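Local coordinates for IG hypothetical 16092 (Bacillus cereus ATCC 14579, PDB 1YQH), which is of unestablished function but probably binds thiamine or a related small molecule, at residues 14-19 with 25-30; 59-64 with 76-81; 52-57 with 82-87; 32-37 with 46-51. All coordinates share one frame; numbering follows the deposited sequence. Where two conformers were deposited one is given.

Contact 1 (14-19 with 25-30)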
loop_
_atom_site.group_PDB
_atom_site.type_symbol
_atom_site.label_atom_id
_atom_site.label_comp_id
_atom_site.label_asym_id
_atom_site.label_seq_id
_atom_site.Cartn_x
_atom_site.Cartn_y
_atom_site.Cartn_z
ATOM N N VAL A 14 1.697 7.946 7.088
ATOM C CA VAL A 14 0.441 8.475 7.632
ATOM C C VAL A 14 -0.009 9.652 6.781
ATOM O O VAL A 14 0.796 10.532 6.441
ATOM C CB VAL A 14 0.593 8.884 9.126
ATOM C CG1 VAL A 14 0.765 7.639 9.994
ATOM C CG2 VAL A 14 1.788 9.828 9.308
ATOM N N VAL A 15 -1.279 9.652 6.391
ATOM C CA VAL A 15 -1.848 10.773 5.644
ATOM C C VAL A 15 -3.007 11.278 6.488
ATOM O O VAL A 15 -4.066 10.637 6.548
ATOM C CB VAL A 15 -2.356 10.366 4.259
ATOM C CG1 VAL A 15 -2.848 11.575 3.503
ATOM C CG2 VAL A 15 -1.263 9.642 3.480
ATOM N N PRO A 16 -2.793 12.396 7.184
ATOM C CA PRO A 16 -3.793 12.925 8.107
ATOM C C PRO A 16 -4.766 13.906 7.471
ATOM O O PRO A 16 -4.449 14.525 6.445
ATOM C CB PRO A 16 -2.931 13.651 9.141
ATOM C CG PRO A 16 -1.776 14.189 8.320
ATOM C CD PRO A 16 -1.535 13.175 7.215
ATOM N N GLN A 17 -5.946 14.018 8.075
ATOM C CA GLN A 17 -6.869 15.113 7.805
ATOM C C GLN A 17 -6.917 15.947 9.068
ATOM O O GLN A 17 -7.273 15.440 10.145
ATOM C CB GLN A 17 -8.269 14.587 7.492
ATOM C CG GLN A 17 -8.352 13.771 6.226
ATOM C CD GLN A 17 -8.090 14.595 4.978
ATOM O OE1 GLN A 17 -8.569 15.732 4.846
ATOM N NE2 GLN A 17 -7.350 14.016 4.045
ATOM N N ALA A 18 -6.562 17.221 8.943
ATOM C CA ALA A 18 -6.568 18.138 10.089
ATOM C C ALA A 18 -7.230 19.462 9.709
ATOM O O ALA A 18 -6.762 20.139 8.792
ATOM C CB ALA A 18 -5.160 18.380 10.588
ATOM N N LYS A 19 -8.279 19.835 10.446
ATOM C CA LYS A 19 -9.063 21.048 10.157
ATOM C C LYS A 19 -8.297 22.361 10.371
ATOM O O LYS A 19 -8.577 23.349 9.694
ATOM C CB LYS A 19 -10.370 21.081 10.977
ATOM C CG LYS A 19 -11.434 20.041 10.585
ATOM C CD LYS A 19 -12.476 19.885 11.695
ATOM C CE LYS A 19 -13.494 18.792 11.401
ATOM N NZ LYS A 19 -14.476 18.629 12.531
ATOM N N SER A 25 2.947 19.736 9.547
ATOM C CA SER A 25 3.033 19.937 10.997
ATOM C C SER A 25 2.599 18.685 11.765
ATOM O O SER A 25 3.188 18.324 12.785
ATOM C CB SER A 25 2.204 21.153 11.429
ATOM O OG SER A 25 2.626 22.314 10.724
ATOM N N VAL A 26 1.559 18.038 11.252
ATOM C CA VAL A 26 0.983 16.849 11.862
ATOM C C VAL A 26 1.920 15.667 11.610
ATOM O O VAL A 26 2.252 14.921 12.534
ATOM C CB VAL A 26 -0.411 16.583 11.268
ATOM C CG1 VAL A 26 -0.980 15.275 11.797
ATOM C CG2 VAL A 26 -1.339 17.761 11.589
ATOM N N VAL A 27 2.373 15.526 10.367
ATOM C CA VAL A 27 3.301 14.446 10.022
ATOM C C VAL A 27 4.611 14.522 10.844
ATOM O O VAL A 27 5.172 13.488 11.214
ATOM C CB VAL A 27 3.563 14.349 8.485
ATOM C CG1 VAL A 27 4.622 13.276 8.178
ATOM C CG2 VAL A 27 2.255 14.031 7.735
ATOM N N ASP A 28 5.072 15.732 11.141
ATOM C CA ASP A 28 6.296 15.895 11.913
ATOM C C ASP A 28 6.215 15.261 13.313
ATOM O O ASP A 28 7.230 14.836 13.868
ATOM C CB ASP A 28 6.644 17.375 12.015
ATOM C CG ASP A 28 8.012 17.603 12.581
ATOM O OD1 ASP A 28 9.006 17.201 11.938
ATOM O OD2 ASP A 28 8.091 18.197 13.665
ATOM N N LYS A 29 5.009 15.189 13.875
ATOM C CA LYS A 29 4.810 14.556 15.173
ATOM C C LYS A 29 4.828 13.032 15.050
ATOM O O LYS A 29 5.279 12.330 15.964
ATOM C CB LYS A 29 3.511 15.046 15.820
ATOM C CG LYS A 29 3.485 16.563 16.107
ATOM C CD LYS A 29 4.667 17.046 16.949
ATOM C CE LYS A 29 4.560 16.641 18.401
ATOM N NZ LYS A 29 5.665 17.242 19.232
ATOM N N ALA A 30 4.348 12.522 13.920
ATOM C CA ALA A 30 4.436 11.089 13.644
ATOM C C ALA A 30 5.897 10.679 13.456
ATOM O O ALA A 30 6.342 9.686 14.026
ATOM C CB ALA A 30 3.601 10.713 12.414
#

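Contact 2 (59-64 with 76-81)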
loop_
_atom_site.group_PDB
_atom_site.type_symbol
_atom_site.label_atom_id
_atom_site.label_comp_id
_atom_site.label_asym_id
_atom_site.label_seq_id
_atom_site.Cartn_x
_atom_site.Cartn_y
_atom_site.Cartn_z
ATOM N N ASP A 59 4.067 -1.227 17.149
ATOM C CA ASP A 59 3.773 -0.255 18.192
ATOM C C ASP A 59 4.252 1.152 17.815
ATOM O O ASP A 59 3.565 2.144 18.121
ATOM C CB ASP A 59 4.356 -0.680 19.542
ATOM C CG ASP A 59 3.904 0.239 20.666
ATOM O OD1 ASP A 59 2.680 0.310 20.919
ATOM O OD2 ASP A 59 4.771 0.905 21.260
ATOM N N VAL A 60 5.405 1.246 17.145
ATOM C CA VAL A 60 5.868 2.544 16.623
ATOM C C VAL A 60 4.836 3.143 15.667
ATOM O O VAL A 60 4.483 4.321 15.777
ATOM C CB VAL A 60 7.274 2.453 15.956
ATOM C CG1 VAL A 60 7.621 3.742 15.196
ATOM C CG2 VAL A 60 8.312 2.157 17.013
ATOM N N VAL A 61 4.340 2.325 14.745
ATOM C CA VAL A 61 3.350 2.802 13.790
ATOM C C VAL A 61 2.051 3.254 14.496
ATOM O O VAL A 61 1.491 4.314 14.187
ATOM C CB VAL A 61 3.056 1.730 12.711
ATOM C CG1 VAL A 61 1.965 2.252 11.744
ATOM C CG2 VAL A 61 4.333 1.400 11.926
ATOM N N LYS A 62 1.567 2.440 15.432
ATOM C CA LYS A 62 0.366 2.799 16.204
ATOM C C LYS A 62 0.542 4.134 16.918
ATOM O O LYS A 62 -0.353 4.980 16.925
ATOM C CB LYS A 62 0.039 1.699 17.216
ATOM C CG LYS A 62 -0.494 0.451 16.542
ATOM C CD LYS A 62 -0.397 -0.769 17.443
ATOM C CE LYS A 62 -1.335 -0.668 18.609
ATOM N NZ LYS A 62 -1.292 -1.901 19.468
ATOM N N ARG A 63 1.714 4.334 17.506
ATOM C CA ARG A 63 1.928 5.567 18.248
ATOM C C ARG A 63 2.108 6.750 17.308
ATOM O O ARG A 63 1.742 7.875 17.661
ATOM C CB ARG A 63 3.071 5.417 19.248
ATOM C CG ARG A 63 2.650 4.524 20.408
ATOM C CD ARG A 63 3.688 4.460 21.497
ATOM N NE ARG A 63 4.862 3.742 21.042
ATOM C CZ ARG A 63 6.014 4.335 20.783
ATOM N NH1 ARG A 63 6.123 5.638 20.964
ATOM N NH2 ARG A 63 7.048 3.624 20.356
ATOM N N ALA A 64 2.637 6.476 16.110
ATOM C CA ALA A 64 2.836 7.506 15.077
ATOM C C ALA A 64 1.487 8.007 14.607
ATOM O O ALA A 64 1.260 9.208 14.540
ATOM C CB ALA A 64 3.637 6.948 13.885
ATOM N N VAL A 76 -6.780 9.630 10.145
ATOM C CA VAL A 76 -5.505 9.331 9.516
ATOM C C VAL A 76 -5.689 8.100 8.660
ATOM O O VAL A 76 -6.341 7.148 9.087
ATOM C CB VAL A 76 -4.407 8.996 10.575
ATOM C CG1 VAL A 76 -3.058 8.763 9.894
ATOM C CG2 VAL A 76 -4.303 10.080 11.648
ATOM N N ILE A 77 -5.111 8.119 7.460
ATOM C CA ILE A 77 -5.014 6.905 6.657
ATOM C C ILE A 77 -3.571 6.425 6.777
ATOM O O ILE A 77 -2.626 7.144 6.396
ATOM C CB ILE A 77 -5.372 7.150 5.174
ATOM C CG1 ILE A 77 -6.757 7.793 5.020
ATOM C CG2 ILE A 77 -5.246 5.843 4.349
ATOM C CD1 ILE A 77 -7.943 6.943 5.553
ATOM N N THR A 78 -3.403 5.227 7.329
ATOM C CA THR A 78 -2.072 4.712 7.627
ATOM C C THR A 78 -1.797 3.508 6.730
ATOM O O THR A 78 -2.612 2.598 6.658
ATOM C CB THR A 78 -1.963 4.352 9.138
ATOM O OG1 THR A 78 -2.236 5.519 9.933
ATOM C CG2 THR A 78 -0.563 3.802 9.507
ATOM N N SER A 79 -0.654 3.517 6.049
ATOM C CA SER A 79 -0.270 2.425 5.154
ATOM C C SER A 79 0.961 1.746 5.746
ATOM O O SER A 79 1.845 2.413 6.282
ATOM C CB SER A 79 0.071 2.949 3.757
ATOM O OG SER A 79 -1.007 3.676 3.182
ATOM N N ILE A 80 1.011 0.427 5.645
ATOM C CA ILE A 80 2.118 -0.348 6.189
ATOM C C ILE A 80 2.468 -1.424 5.176
ATOM O O ILE A 80 1.572 -2.008 4.554
ATOM C CB ILE A 80 1.742 -1.043 7.546
ATOM C CG1 ILE A 80 1.241 -0.023 8.577
ATOM C CG2 ILE A 80 2.945 -1.824 8.100
ATOM C CD1 ILE A 80 0.549 -0.622 9.805
ATOM N N LYS A 81 3.767 -1.664 4.987
ATOM C CA LYS A 81 4.206 -2.834 4.244
ATOM C C LYS A 81 5.249 -3.561 5.091
ATOM O O LYS A 81 6.180 -2.929 5.607
ATOM C CB LYS A 81 4.808 -2.435 2.904
ATOM C CG LYS A 81 4.804 -3.565 1.882
ATOM C CD LYS A 81 5.167 -3.060 0.489
ATOM C CE LYS A 81 3.981 -2.418 -0.255
ATOM N NZ LYS A 81 2.964 -3.403 -0.756
#

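Contact 3 (52-57 with 82-87)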
loop_
_atom_site.group_PDB
_atom_site.type_symbol
_atom_site.label_atom_id
_atom_site.label_comp_id
_atom_site.label_asym_id
_atom_site.label_seq_id
_atom_site.Cartn_x
_atom_site.Cartn_y
_atom_site.Cartn_z
ATOM N N GLY A 52 13.606 -3.886 12.693
ATOM C CA GLY A 52 13.621 -4.330 14.086
ATOM C C GLY A 52 12.579 -5.389 14.372
ATOM O O GLY A 52 12.144 -6.112 13.475
ATOM N N GLU A 53 12.209 -5.490 15.642
ATOM C CA GLU A 53 11.271 -6.512 16.094
ATOM C C GLU A 53 9.837 -6.189 15.652
ATOM O O GLU A 53 9.374 -5.055 15.790
ATOM C CB GLU A 53 11.342 -6.593 17.612
ATOM C CG GLU A 53 10.411 -7.593 18.228
ATOM C CD GLU A 53 10.235 -7.382 19.725
ATOM O OE1 GLU A 53 11.213 -6.960 20.404
ATOM O OE2 GLU A 53 9.121 -7.649 20.222
ATOM N N LEU A 54 9.133 -7.192 15.129
ATOM C CA LEU A 54 7.781 -6.973 14.598
ATOM C C LEU A 54 6.863 -6.175 15.535
ATOM O O LEU A 54 6.311 -5.172 15.119
ATOM C CB LEU A 54 7.115 -8.309 14.242
ATOM C CG LEU A 54 5.677 -8.238 13.684
ATOM C CD1 LEU A 54 5.582 -7.423 12.372
ATOM C CD2 LEU A 54 5.130 -9.642 13.505
ATOM N N ASP A 55 6.681 -6.640 16.773
ATOM C CA ASP A 55 5.756 -5.972 17.692
ATOM C C ASP A 55 6.220 -4.559 18.065
ATOM O O ASP A 55 5.397 -3.656 18.215
ATOM C CB ASP A 55 5.530 -6.802 18.966
ATOM C CG ASP A 55 4.752 -8.087 18.711
ATOM O OD1 ASP A 55 4.101 -8.214 17.667
ATOM O OD2 ASP A 55 4.778 -8.976 19.578
ATOM N N VAL A 56 7.530 -4.373 18.213
ATOM C CA VAL A 56 8.092 -3.055 18.501
ATOM C C VAL A 56 7.774 -2.101 17.360
ATOM O O VAL A 56 7.312 -0.990 17.598
ATOM C CB VAL A 56 9.624 -3.108 18.765
ATOM C CG1 VAL A 56 10.227 -1.697 18.898
ATOM C CG2 VAL A 56 9.897 -3.927 20.017
ATOM N N LEU A 57 8.011 -2.544 16.131
ATOM C CA LEU A 57 7.723 -1.721 14.957
ATOM C C LEU A 57 6.232 -1.403 14.793
ATOM O O LEU A 57 5.877 -0.262 14.531
ATOM C CB LEU A 57 8.291 -2.370 13.695
ATOM C CG LEU A 57 9.731 -1.993 13.308
ATOM C CD1 LEU A 57 10.705 -1.954 14.470
ATOM C CD2 LEU A 57 10.249 -2.922 12.196
ATOM N N ILE A 82 5.083 -4.867 5.241
ATOM C CA ILE A 82 5.975 -5.654 6.089
ATOM C C ILE A 82 6.639 -6.730 5.251
ATOM O O ILE A 82 5.956 -7.450 4.521
ATOM C CB ILE A 82 5.233 -6.352 7.268
ATOM C CG1 ILE A 82 4.378 -5.351 8.054
ATOM C CG2 ILE A 82 6.223 -7.077 8.209
ATOM C CD1 ILE A 82 3.433 -5.999 9.070
ATOM N N HIS A 83 7.968 -6.854 5.386
ATOM C CA HIS A 83 8.687 -8.007 4.848
ATOM C C HIS A 83 8.962 -8.941 6.013
ATOM O O HIS A 83 9.770 -8.644 6.898
ATOM C CB HIS A 83 10.012 -7.591 4.175
ATOM C CG HIS A 83 10.613 -8.675 3.332
ATOM N ND1 HIS A 83 11.407 -8.414 2.237
ATOM C CD2 HIS A 83 10.528 -10.023 3.425
ATOM C CE1 HIS A 83 11.798 -9.557 1.698
ATOM N NE2 HIS A 83 11.274 -10.549 2.395
ATOM N N TYR A 84 8.250 -10.067 6.015
ATOM C CA TYR A 84 8.242 -10.995 7.131
ATOM C C TYR A 84 8.950 -12.280 6.703
ATOM O O TYR A 84 8.512 -12.959 5.775
ATOM C CB TYR A 84 6.779 -11.262 7.515
ATOM C CG TYR A 84 6.576 -12.113 8.739
ATOM C CD1 TYR A 84 7.032 -11.689 9.993
ATOM C CD2 TYR A 84 5.900 -13.331 8.654
ATOM C CE1 TYR A 84 6.838 -12.471 11.126
ATOM C CE2 TYR A 84 5.700 -14.124 9.794
ATOM C CZ TYR A 84 6.170 -13.676 11.019
ATOM O OH TYR A 84 5.974 -14.442 12.154
ATOM N N ARG A 85 10.056 -12.599 7.371
ATOM C CA ARG A 85 10.825 -13.813 7.097
ATOM C C ARG A 85 11.343 -14.301 8.445
ATOM O O ARG A 85 12.525 -14.120 8.752
ATOM C CB ARG A 85 11.982 -13.518 6.144
ATOM C CG ARG A 85 12.762 -14.751 5.678
ATOM C CD ARG A 85 14.092 -14.326 5.081
ATOM N NE ARG A 85 13.929 -13.645 3.796
ATOM C CZ ARG A 85 14.750 -12.704 3.323
ATOM N NH1 ARG A 85 15.803 -12.303 4.032
ATOM N NH2 ARG A 85 14.527 -12.176 2.129
ATOM N N PRO A 86 10.444 -14.872 9.265
ATOM C CA PRO A 86 10.755 -15.171 10.672
ATOM C C PRO A 86 11.873 -16.188 10.884
ATOM O O PRO A 86 12.466 -16.219 11.970
ATOM C CB PRO A 86 9.413 -15.675 11.226
ATOM C CG PRO A 86 8.684 -16.210 10.022
ATOM C CD PRO A 86 9.057 -15.251 8.924
ATOM N N SER A 87 12.174 -17.002 9.872
ATOM C CA SER A 87 13.246 -18.000 10.009
ATOM C C SER A 87 14.593 -17.321 10.244
ATOM O O SER A 87 15.257 -17.581 11.245
ATOM C CB SER A 87 13.320 -18.917 8.785
ATOM O OG SER A 87 13.530 -18.153 7.602
#

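Contact 4 (32-37 with 46-51)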
loop_
_atom_site.group_PDB
_atom_site.type_symbol
_atom_site.label_atom_id
_atom_site.label_comp_id
_atom_site.label_asym_id
_atom_site.label_seq_id
_atom_site.Cartn_x
_atom_site.Cartn_y
_atom_site.Cartn_z
ATOM N N GLU A 32 8.465 12.174 14.662
ATOM C CA GLU A 32 9.090 12.304 15.986
ATOM C C GLU A 32 8.989 10.990 16.773
ATOM O O GLU A 32 9.945 10.575 17.448
ATOM C CB GLU A 32 8.456 13.453 16.766
ATOM C CG GLU A 32 9.144 13.767 18.083
ATOM C CD GLU A 32 8.528 14.968 18.774
ATOM O OE1 GLU A 32 9.260 15.955 19.002
ATOM O OE2 GLU A 32 7.315 14.927 19.072
ATOM N N VAL A 33 7.843 10.319 16.678
ATOM C CA VAL A 33 7.686 9.024 17.342
ATOM C C VAL A 33 8.757 8.048 16.833
ATOM O O VAL A 33 9.414 7.373 17.631
ATOM C CB VAL A 33 6.275 8.438 17.137
ATOM C CG1 VAL A 33 6.202 6.997 17.648
ATOM C CG2 VAL A 33 5.226 9.321 17.834
ATOM N N VAL A 34 8.952 8.009 15.513
ATOM C CA VAL A 34 9.972 7.148 14.903
ATOM C C VAL A 34 11.352 7.549 15.423
ATOM O O VAL A 34 12.137 6.700 15.851
ATOM C CB VAL A 34 9.937 7.238 13.372
ATOM C CG1 VAL A 34 11.081 6.439 12.757
ATOM C CG2 VAL A 34 8.573 6.739 12.843
ATOM N N GLN A 35 11.606 8.853 15.452
ATOM C CA GLN A 35 12.932 9.358 15.839
ATOM C C GLN A 35 13.258 8.997 17.280
ATOM O O GLN A 35 14.418 8.716 17.612
ATOM C CB GLN A 35 13.002 10.869 15.633
ATOM C CG GLN A 35 13.015 11.276 14.133
ATOM C CD GLN A 35 12.862 12.772 13.903
ATOM O OE1 GLN A 35 13.407 13.330 12.936
ATOM N NE2 GLN A 35 12.134 13.428 14.783
ATOM N N GLN A 36 12.230 9.020 18.127
ATOM C CA GLN A 36 12.392 8.755 19.552
ATOM C C GLN A 36 12.362 7.276 19.943
ATOM O O GLN A 36 12.565 6.955 21.120
ATOM C CB GLN A 36 11.329 9.527 20.340
ATOM C CG GLN A 36 11.457 11.041 20.207
ATOM C CD GLN A 36 10.337 11.784 20.905
ATOM O OE1 GLN A 36 9.257 11.233 21.131
ATOM N NE2 GLN A 36 10.584 13.044 21.241
ATOM N N SER A 37 12.120 6.386 18.978
ATOM C CA SER A 37 11.880 4.968 19.277
ATOM C C SER A 37 13.127 4.143 19.577
ATOM O O SER A 37 13.030 3.144 20.270
ATOM C CB SER A 37 11.111 4.292 18.142
ATOM O OG SER A 37 11.896 4.206 16.966
HETATM N N MSE A 46 7.854 9.105 0.341
HETATM C CA MSE A 46 6.488 8.527 0.364
HETATM C C MSE A 46 6.207 7.613 1.557
HETATM O O MSE A 46 5.044 7.426 1.931
HETATM C CB MSE A 46 6.205 7.726 -0.930
HETATM C CG MSE A 46 6.379 8.541 -2.241
HETATM SE SE MSE A 46 5.186 10.064 -2.349
HETATM C CE MSE A 46 3.532 9.080 -2.515
ATOM N N GLU A 47 7.277 7.047 2.128
ATOM C CA GLU A 47 7.215 6.026 3.186
ATOM C C GLU A 47 8.444 6.155 4.083
ATOM O O GLU A 47 9.511 6.559 3.611
ATOM C CB GLU A 47 7.234 4.599 2.586
ATOM C CG GLU A 47 6.232 4.276 1.472
ATOM C CD GLU A 47 4.768 4.439 1.879
ATOM O OE1 GLU A 47 4.419 4.314 3.075
ATOM O OE2 GLU A 47 3.953 4.696 0.975
ATOM N N THR A 48 8.300 5.801 5.363
ATOM C CA THR A 48 9.443 5.713 6.281
ATOM C C THR A 48 9.725 4.238 6.495
ATOM O O THR A 48 8.793 3.463 6.777
ATOM C CB THR A 48 9.106 6.415 7.615
ATOM O OG1 THR A 48 9.060 7.823 7.373
ATOM C CG2 THR A 48 10.152 6.119 8.723
ATOM N N THR A 49 10.991 3.856 6.337
ATOM C CA THR A 49 11.418 2.468 6.504
ATOM C C THR A 49 11.882 2.266 7.944
ATOM O O THR A 49 12.571 3.137 8.479
ATOM C CB THR A 49 12.588 2.142 5.555
ATOM O OG1 THR A 49 12.199 2.450 4.211
ATOM C CG2 THR A 49 12.961 0.647 5.653
ATOM N N LEU A 50 11.502 1.128 8.535
ATOM C CA LEU A 50 11.919 0.697 9.874
ATOM C C LEU A 50 12.528 -0.703 9.831
ATOM O O LEU A 50 12.148 -1.532 8.996
ATOM C CB LEU A 50 10.712 0.650 10.826
ATOM C CG LEU A 50 9.789 1.867 10.891
ATOM C CD1 LEU A 50 8.564 1.598 11.762
ATOM C CD2 LEU A 50 10.557 3.096 11.409
ATOM N N GLU A 51 13.462 -0.970 10.746
ATOM C CA GLU A 51 14.015 -2.311 10.884
ATOM C C GLU A 51 14.018 -2.665 12.362
ATOM O O GLU A 51 14.381 -1.839 13.185
ATOM C CB GLU A 51 15.443 -2.328 10.333
ATOM C CG GLU A 51 16.146 -3.666 10.445
ATOM C CD GLU A 51 17.595 -3.580 9.993
ATOM O OE1 GLU A 51 17.839 -3.552 8.778
ATOM O OE2 GLU A 51 18.495 -3.536 10.848
#

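Contact 1 (14-19 with 25-30)
Pro16 and Val26 form the middle of a largely apolar seam between the end of strand 8-17 and the early turns of helix 23-36, the first strand-helix unit of a ferredoxin-like βαββαβ fold. The chain doubles back on itself here: the local axes of 14-17 and 25-30 come within 8.8 Å and run roughly antiparallel, at 137°. Within 14-19, the CB atoms of Val14, Pro16 and Ala18 point toward the helix.

Apart from Val14 O, which lies 4.0 Å from Val27 CG2, the close approaches are between aliphatic carbons. Pro16 and Val26 lie alongside, pointing opposite ways, with Pro16 CB 3.7 Å from Val26 CG1; Pro16 CG lies close to that methyl too, so one flank of the ring rests on it. Val27 crosses the same proline at about a right angle and brings Val27 CG2 to 3.9 Å from Pro16 CD. Toward the loop, Ala18 CB meets Val26 CG2 at 4.0 Å, so the two methyls of Val26 are shared between Pro16 and Ala18. Val14 and Ala30 also touch Cys68 of helix 54-70, which makes this seam part of a three-way junction.

No hydrogen bond crosses between the two segments. Val15 pairs through its backbone with Ile77, and Gln17 with Glu74 and Glu75, while Gln17 NE2 reaches Pro16 O of the second subunit.

With chi1 at -70°, Val14 puts CG1 anti to the carbonyl carbon; CG2 is then flanked by N and the carbonyl carbon and stands 3.7 Å from Ala30 CB.

Contact 2 (59-64 with 76-81)
Arg63 NE donates to Asp59 OD2 at 2.8 Å, a salt bridge spanning one turn, from position 59 to 63, on the same stretch of helix 54-70 whose Val61 dips onto Thr78 and Ile80 of the sheet. The bond is fairly straight, with an N-H...O angle of 162°. The oxygen lies close to the guanidinium plane, whereas the donor approaches well above the carboxylate plane, 51° out of it.

Across the contact everything passes through one methyl. Val61 CG1 is anti to its backbone N (chi1 178°), and it sits 3.7 Å from Ile80 CD1 and equally near Thr78 CG2. The two encounters differ in direction: Val61 and Ile80 point at one another tip to tip, while Val61 and Thr78 lie alongside, pointing opposite ways. Thr78 and Ile80 are two apart on the strand, so both project from the face that the helix covers.

This is the second helix of the ferredoxin-like fold laid over the last strand of its antiparallel sheet. Strand 75-84 is the outermost strand within the chain on this side, yet it pairs antiparallel with a strand of the fourth subunit, so the sheet runs on across the interface, where Ile80 packs on Ile80 of that chain. The threonine divides its work: CG2 goes to the valine, and Thr78 OG1 is hydrogen-bonded to Gln65 OE1, one turn further along the helix that Val61 belongs to.

Contact 3 (52-57 with 82-87)
Leu54, packed against Ile82 and Tyr84, is reached from the end of strand 48-52. Gly52 ends that strand in an extended form with positive phi (153°, psi -157°), backbone angles that glycine adopts readily. Glu53 follows at the N-cap position, and its carbonyl Glu53 O takes the first-turn bond from Leu57 N at 2.9 Å.

Next comes Leu54, which carries the whole contact. Its CG is anti to the backbone N (chi1 179°), and the fork divides between two partners, each of which it crosses at about a right angle. Leu54 CD1 stands 4.2 Å from Ile82 CD1, and Leu54 CD2 lies 4.1 Å from Tyr84 CE1. Tyr84 does not aim its CB at the helix, but the far part of its side chain comes nearer, through CE1. The ring has Pro86 CD 3.6 Å above it, over its centre, so the turn after the strand folds back on the tyrosine.

Asp55 faces other partners: OD2 binds Ser1 N, and OD1 forms a salt bridge with Lys62 NZ of the fourth subunit.

In the ferredoxin-like fold this is where the start of helix 54-70 lies over the end of strand 75-84. Met10 of neighbouring strand 8-17 touches both Leu54 and Ile82, and Gln65 of the fourth subunit packs on Leu54 and Tyr84.

Contact 4 (32-37 with 46-51)
Helix 23-36 lies over strand 48-52 with Val34 CA 8.4 Å from Leu50 CA, a separation bridged by side chains and by no hydrogen bond. Val34 does the bridging from the helix side. Its CG1 is anti to the backbone N at chi1 175°, and Val34 CG1 packs closely on Leu50 CD2, 3.6 Å away, the two side chains crossing obliquely. The same methyl meets Thr48 more loosely and end-on: Val34 CG1 to Thr48 CG2 is 4.2 Å. Thr48 and Leu50 point toward the helix while Thr49, between them, points away and packs on Ala45 of the third subunit.

In the ferredoxin-like fold this is the first helix resting on the third strand in chain order. Val34 also touches Phe12 on strand 8-17 and Tyr41 on strand 40-43, the neighbours of strand 48-52 on either side. Leu50 also touches Leu57 of helix 54-70; Val34, Thr48 and Leu50 are all buried.

The backbone of Val34 has a task of its own. Val34 O accepts from Ser37 OG at 2.7 Å, with a C=O...O angle of 135° and the hydroxyl tilted 18° from the carbonyl plane. Ser37 N is a second donor to Val34 O, at 3.1 Å, so this one carbonyl is gripped twice by Ser37.

How the contacts relate
From the N terminus, contact 1 closes first, folding helix 23-36 back on strand 8-17. Contact 4 follows in series, laying the later part of that helix on strand 48-52 after the chain has passed through strand 40-43. Contact 3 opens at the start of helix 54-70 and closes only at the end of strand 75-84; contact 2 is nested inside it, joining the same helix and strand nearer their connection. No two contacts cross. Both helices pack on one antiparallel sheet, and they meet, among other places, where Val33 touches Val60 and Arg63 and where Ala30 touches Ala64. Contacts 1 and 3 lie on opposite sides of the chain's centre, about 25 Å apart between centres.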